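Local structure of XPF endonuclease (Aeropyrum pernix, 2BGW) at residues G41-L44 against I50-R53; E52-S57 against F69-R74. The protein is a structure-specific endonuclease of nucleotide excision repair that binds magnesium and DNA and probably cuts one DNA strand near junctions of double- and single-stranded DNA. All blocks are in the same frame, centred on the assembly; numbering follows the deposited sequence.

Contact 1 of 2, residues G41-L44 against I50-R53; sequences GDYL and IVER. With MG (magnesium ion), chain E; SO4 (sulfate ion), chain G; SO4 (sulfate ion), chain H.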
loop_
_atom_site.group_PDB
_atom_site.type_symbol
_atom_site.label_atom_id
_atom_site.label_comp_id
_atom_site.label_asym_id
_atom_site.label_seq_id
_atom_site.Cartn_x
_atom_site.Cartn_y
_atom_site.Cartn_z
ATOM N N GLY A 41 -0.509 -4.971 -7.103
ATOM C CA GLY A 41 -0.770 -5.582 -5.810
ATOM C C GLY A 41 -1.652 -6.798 -5.942
ATOM O O GLY A 41 -2.055 -7.147 -7.046
ATOM N N ASP A 42 -1.996 -7.422 -4.818
ATOM C CA ASP A 42 -2.622 -8.738 -4.860
ATOM C C ASP A 42 -4.012 -8.728 -4.351
ATOM O O ASP A 42 -4.820 -9.545 -4.775
ATOM C CB ASP A 42 -1.821 -9.776 -4.072
ATOM C CG ASP A 42 -0.337 -9.744 -4.398
ATOM O OD1 ASP A 42 0.029 -9.460 -5.577
ATOM O OD2 ASP A 42 0.468 -9.973 -3.465
ATOM N N TYR A 43 -4.300 -7.823 -3.430
ATOM C CA TYR A 43 -5.644 -7.728 -2.911
ATOM C C TYR A 43 -6.095 -6.292 -2.852
ATOM O O TYR A 43 -5.431 -5.471 -2.240
ATOM C CB TYR A 43 -5.727 -8.348 -1.522
ATOM C CG TYR A 43 -5.524 -9.814 -1.536
ATOM C CD1 TYR A 43 -4.247 -10.348 -1.417
ATOM C CD2 TYR A 43 -6.582 -10.675 -1.691
ATOM C CE1 TYR A 43 -4.029 -11.709 -1.440
ATOM C CE2 TYR A 43 -6.385 -12.038 -1.710
ATOM C CZ TYR A 43 -5.098 -12.541 -1.588
ATOM O OH TYR A 43 -4.869 -13.884 -1.616
ATOM N N LEU A 44 -7.222 -6.004 -3.495
ATOM C CA LEU A 44 -7.876 -4.722 -3.340
ATOM C C LEU A 44 -8.878 -4.785 -2.174
ATOM O O LEU A 44 -9.894 -5.483 -2.224
ATOM C CB LEU A 44 -8.543 -4.285 -4.658
ATOM C CG LEU A 44 -9.204 -2.899 -4.585
ATOM C CD1 LEU A 44 -8.196 -1.759 -4.566
ATOM C CD2 LEU A 44 -10.195 -2.705 -5.673
ATOM N N ILE A 50 -4.531 -0.951 -0.763
ATOM C CA ILE A 50 -4.040 -2.057 -1.565
ATOM C C ILE A 50 -3.156 -2.927 -0.669
ATOM O O ILE A 50 -2.493 -2.421 0.249
ATOM C CB ILE A 50 -3.285 -1.568 -2.842
ATOM C CG1 ILE A 50 -3.044 -2.705 -3.815
ATOM C CG2 ILE A 50 -1.954 -0.956 -2.499
ATOM C CD1 ILE A 50 -4.210 -3.025 -4.637
ATOM N N VAL A 51 -3.169 -4.232 -0.940
ATOM C CA VAL A 51 -2.418 -5.225 -0.187
ATOM C C VAL A 51 -1.545 -6.011 -1.151
ATOM O O VAL A 51 -2.013 -6.473 -2.210
ATOM C CB VAL A 51 -3.373 -6.210 0.551
ATOM C CG1 VAL A 51 -2.643 -7.464 1.043
ATOM C CG2 VAL A 51 -4.058 -5.526 1.698
ATOM N N GLU A 52 -0.283 -6.166 -0.770
ATOM C CA GLU A 52 0.702 -6.900 -1.544
ATOM C C GLU A 52 1.117 -8.015 -0.626
ATOM O O GLU A 52 1.541 -7.763 0.485
ATOM C CB GLU A 52 1.877 -5.951 -1.891
ATOM C CG GLU A 52 3.108 -6.527 -2.587
ATOM C CD GLU A 52 2.783 -7.542 -3.686
ATOM O OE1 GLU A 52 1.853 -7.318 -4.502
ATOM O OE2 GLU A 52 3.489 -8.578 -3.744
ATOM N N ARG A 53 0.935 -9.254 -1.055
ATOM C CA ARG A 53 1.226 -10.417 -0.207
ATOM C C ARG A 53 2.546 -11.004 -0.613
ATOM O O ARG A 53 2.778 -11.233 -1.790
ATOM C CB ARG A 53 0.164 -11.498 -0.349
ATOM C CG ARG A 53 0.445 -12.719 0.475
ATOM C CD ARG A 53 -0.364 -13.896 -0.024
ATOM N NE ARG A 53 0.023 -15.163 0.594
ATOM C CZ ARG A 53 0.515 -16.209 -0.073
ATOM N NH1 ARG A 53 0.678 -16.150 -1.385
ATOM N NH2 ARG A 53 0.828 -17.328 0.568
HETATM MG MG MG E . 2.650 -10.605 -4.352
HETATM S S SO4 G . 1.966 -19.067 -2.947
HETATM O O1 SO4 G . 0.822 -18.212 -3.258
HETATM O O2 SO4 G . 3.156 -18.209 -2.868
HETATM O O3 SO4 G . 1.767 -19.742 -1.652
HETATM O O4 SO4 G . 2.033 -20.079 -4.010
HETATM S S SO4 H . 3.041 -4.978 -9.018
HETATM O O1 SO4 H . 2.257 -5.248 -10.247
HETATM O O2 SO4 H . 2.190 -4.412 -7.967
HETATM O O3 SO4 H . 3.470 -6.241 -8.420
HETATM O O4 SO4 H . 4.203 -4.087 -9.315
#

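Contact 2 of 2, residues E52-S57 against F69-R74; sequences ERKTSS and FEQASR. With MG (magnesium ion), chain E; SO4 (sulfate ion), chain G.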
loop_
_atom_site.group_PDB
_atom_site.type_symbol
_atom_site.label_atom_id
_atom_site.label_comp_id
_atom_site.label_asym_id
_atom_site.label_seq_id
_atom_site.Cartn_x
_atom_site.Cartn_y
_atom_site.Cartn_z
ATOM N N GLU A 52 -0.283 -6.166 -0.770
ATOM C CA GLU A 52 0.702 -6.900 -1.544
ATOM C C GLU A 52 1.117 -8.015 -0.626
ATOM O O GLU A 52 1.541 -7.763 0.485
ATOM C CB GLU A 52 1.877 -5.951 -1.891
ATOM C CG GLU A 52 3.108 -6.527 -2.587
ATOM C CD GLU A 52 2.783 -7.542 -3.686
ATOM O OE1 GLU A 52 1.853 -7.318 -4.502
ATOM O OE2 GLU A 52 3.489 -8.578 -3.744
ATOM N N ARG A 53 0.935 -9.254 -1.055
ATOM C CA ARG A 53 1.226 -10.417 -0.207
ATOM C C ARG A 53 2.546 -11.004 -0.613
ATOM O O ARG A 53 2.778 -11.233 -1.790
ATOM C CB ARG A 53 0.164 -11.498 -0.349
ATOM C CG ARG A 53 0.445 -12.719 0.475
ATOM C CD ARG A 53 -0.364 -13.896 -0.024
ATOM N NE ARG A 53 0.023 -15.163 0.594
ATOM C CZ ARG A 53 0.515 -16.209 -0.073
ATOM N NH1 ARG A 53 0.678 -16.150 -1.385
ATOM N NH2 ARG A 53 0.828 -17.328 0.568
ATOM N N LYS A 54 3.399 -11.265 0.371
ATOM C CA LYS A 54 4.724 -11.818 0.123
ATOM C C LYS A 54 5.124 -12.788 1.219
ATOM O O LYS A 54 4.999 -12.472 2.407
ATOM C CB LYS A 54 5.719 -10.672 0.062
ATOM C CG LYS A 54 6.454 -10.630 -1.213
ATOM C CD LYS A 54 6.475 -9.257 -1.770
ATOM C CE LYS A 54 6.527 -9.372 -3.266
ATOM N NZ LYS A 54 7.075 -8.121 -3.771
ATOM N N THR A 55 5.579 -13.973 0.818
ATOM C CA THR A 55 6.189 -14.938 1.753
ATOM C C THR A 55 7.493 -14.336 2.266
ATOM O O THR A 55 8.172 -13.579 1.537
ATOM C CB THR A 55 6.579 -16.233 1.059
ATOM O OG1 THR A 55 7.329 -15.906 -0.107
ATOM C CG2 THR A 55 5.369 -17.083 0.674
ATOM N N SER A 56 7.872 -14.644 3.500
ATOM C CA SER A 56 9.034 -13.957 4.034
ATOM C C SER A 56 10.197 -14.065 3.056
ATOM O O SER A 56 10.930 -13.083 2.849
ATOM C CB SER A 56 9.426 -14.453 5.413
ATOM O OG SER A 56 9.227 -15.845 5.511
ATOM N N SER A 57 10.343 -15.233 2.422
ATOM C CA SER A 57 11.463 -15.394 1.499
ATOM C C SER A 57 11.357 -14.593 0.177
ATOM O O SER A 57 12.366 -14.034 -0.281
ATOM C CB SER A 57 11.909 -16.854 1.327
ATOM O OG SER A 57 10.827 -17.700 1.070
ATOM N N PHE A 69 11.717 -2.488 -3.994
ATOM C CA PHE A 69 11.453 -1.075 -3.853
ATOM C C PHE A 69 10.831 -0.421 -5.095
ATOM O O PHE A 69 10.289 0.697 -5.012
ATOM C CB PHE A 69 12.716 -0.363 -3.427
ATOM C CG PHE A 69 13.012 -0.515 -1.989
ATOM C CD1 PHE A 69 13.328 -1.762 -1.459
ATOM C CD2 PHE A 69 12.960 0.581 -1.141
ATOM C CE1 PHE A 69 13.600 -1.902 -0.085
ATOM C CE2 PHE A 69 13.227 0.454 0.227
ATOM C CZ PHE A 69 13.557 -0.784 0.753
ATOM N N GLU A 70 10.914 -1.094 -6.245
ATOM C CA GLU A 70 10.273 -0.563 -7.426
ATOM C C GLU A 70 8.803 -0.783 -7.210
ATOM O O GLU A 70 8.018 0.165 -7.237
ATOM C CB GLU A 70 10.780 -1.219 -8.712
ATOM C CG GLU A 70 12.020 -0.492 -9.316
ATOM N N GLN A 71 8.437 -2.023 -6.932
ATOM C CA GLN A 71 7.071 -2.353 -6.545
ATOM C C GLN A 71 6.540 -1.482 -5.410
ATOM O O GLN A 71 5.373 -1.115 -5.380
ATOM C CB GLN A 71 7.070 -3.771 -6.076
ATOM C CG GLN A 71 5.738 -4.333 -5.804
ATOM C CD GLN A 71 5.841 -5.837 -5.740
ATOM O OE1 GLN A 71 6.956 -6.390 -5.766
ATOM N NE2 GLN A 71 4.702 -6.518 -5.674
ATOM N N ALA A 72 7.418 -1.160 -4.478
ATOM C CA ALA A 72 7.019 -0.476 -3.276
ATOM C C ALA A 72 6.543 0.902 -3.599
ATOM O O ALA A 72 5.488 1.308 -3.160
ATOM C CB ALA A 72 8.184 -0.409 -2.275
ATOM N N SER A 73 7.356 1.617 -4.356
ATOM C CA SER A 73 7.091 3.008 -4.708
ATOM C C SER A 73 5.899 3.156 -5.672
ATOM O O SER A 73 5.195 4.163 -5.634
ATOM C CB SER A 73 8.347 3.652 -5.310
ATOM O OG SER A 73 8.764 2.921 -6.467
ATOM N N ARG A 74 5.677 2.163 -6.525
ATOM C CA ARG A 74 4.495 2.171 -7.353
ATOM C C ARG A 74 3.248 2.152 -6.469
ATOM O O ARG A 74 2.391 3.052 -6.565
ATOM C CB ARG A 74 4.489 0.982 -8.293
ATOM C CG ARG A 74 4.215 1.421 -9.725
ATOM C CD ARG A 74 4.465 0.316 -10.715
ATOM N NE ARG A 74 3.466 -0.738 -10.565
ATOM C CZ ARG A 74 2.994 -1.460 -11.579
ATOM N NH1 ARG A 74 3.431 -1.232 -12.818
ATOM N NH2 ARG A 74 2.086 -2.409 -11.361
HETATM MG MG MG E . 2.650 -10.605 -4.352
HETATM S S SO4 G . 1.966 -19.067 -2.947
HETATM O O1 SO4 G . 0.822 -18.212 -3.258
HETATM O O2 SO4 G . 3.156 -18.209 -2.868
HETATM O O3 SO4 G . 1.767 -19.742 -1.652
HETATM O O4 SO4 G . 2.033 -20.079 -4.010
#

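Contact 1 of 2, residues G41-L44 against I50-R53
Asp-42 and Glu-52 meet at a magnesium ion where the hairpin of strands 43-46 and 49-55 enters the active site of the PD-(D/E)XK nuclease fold. A classic beta bulge puts Asp-42 beside Tyr-43 opposite Val-51, whose carbonyl O takes both backbone amides, Asp-42 N at 2.8 Å and Tyr-43 N. Followed outward, Asp-42 CB starts 3.8 Å from Val-51 O. CG lies beside its own backbone N (chi1 -48°), which turns the carboxylate toward the metal, and comes within 3.3 Å of Glu-52 OE1. OD1 lies next to Glu-52 OE1, two like charges that the cation probably makes tolerable, and OD2 binds magnesium at 2.4 Å. OD2 also accepts Arg-53 N, on the anti side and 30° out of the carboxylate plane. Glu-52, bent at chi2, brings OE2 to the ion at 2.3 Å, its carboxylate plane 71° from that of Asp-42. Arg-53 completes the site through its backbone O, 2.6 Å from the magnesium. Tyr-43 and Val-51 pack together on one face of the sheet, CB to CB 3.8 Å, the tyrosine hydroxyl bonded to Glu-17. Arg-53 extends to a salt bridge with Glu-87, and its NH1 donates at 2.8 Å to O1 of the chain G sulfate.

Contact 2 of 2, residues E52-S57 against F69-R74
Strand 49-55 faces helix 67-78 with the backbones well separated: the nearest alpha carbons, Glu-52 CA and Ala-72 CA, are 9.2 Å apart. Glu-52 and Lys-54, two residues apart on the strand, turn their side chains toward Gln-71, which bridges the gap alone from the helix. Its CG stands opposite the backbone N (chi1 -173°) and the chain beyond is extended, which carries the amide up to both charged groups, OE1 toward the lysine and NE2 toward the carboxylate. OE1 accepts from Lys-54 NZ at 2.6 Å, the donor sitting above the carbonyl plane rather than on a lone pair. NE2 lies by the Glu-52 carboxylate, 3.1 Å from OE2, at an angle too poor for a hydrogen bond, and the two flat groups are 55° apart. Lys-54 NZ also makes a long salt bridge, 3.6 Å, to Glu-52 OE2. An alanine in place of Gln-71 would probably leave the Lys-54 ammonium without its amide acceptor and freer to swing about. Further along, Thr-55 caps helix 56-65 through Asp-58 N, and Ser-73 packs on a DNA sugar. Glu-52, Arg-53 and Lys-54 form the ERK of the ERKxxxD signature of XPF-family nucleases.

How the contacts relate
From the N terminus, the chain first reaches residues 41-44, turns through five intervening residues and returns at 50-53, so contact 1 closes a tight beta hairpin in the middle of the sheet, between strands 10-14 and 81-87. Contact 2 starts where contact 1 ends, sharing Glu-52 and Arg-53, and closes a longer, mostly helical loop to 69-74. The two loops are consecutive, neither nested nor crossed, and their centres lie about 9 Å apart. Contact 1 joins strand to strand, whereas contact 2 ties strand 49-55 to helix 67-78, part of the beta-alpha-beta crossover that leads to the parallel strand 81-87. Both converge on the magnesium ion.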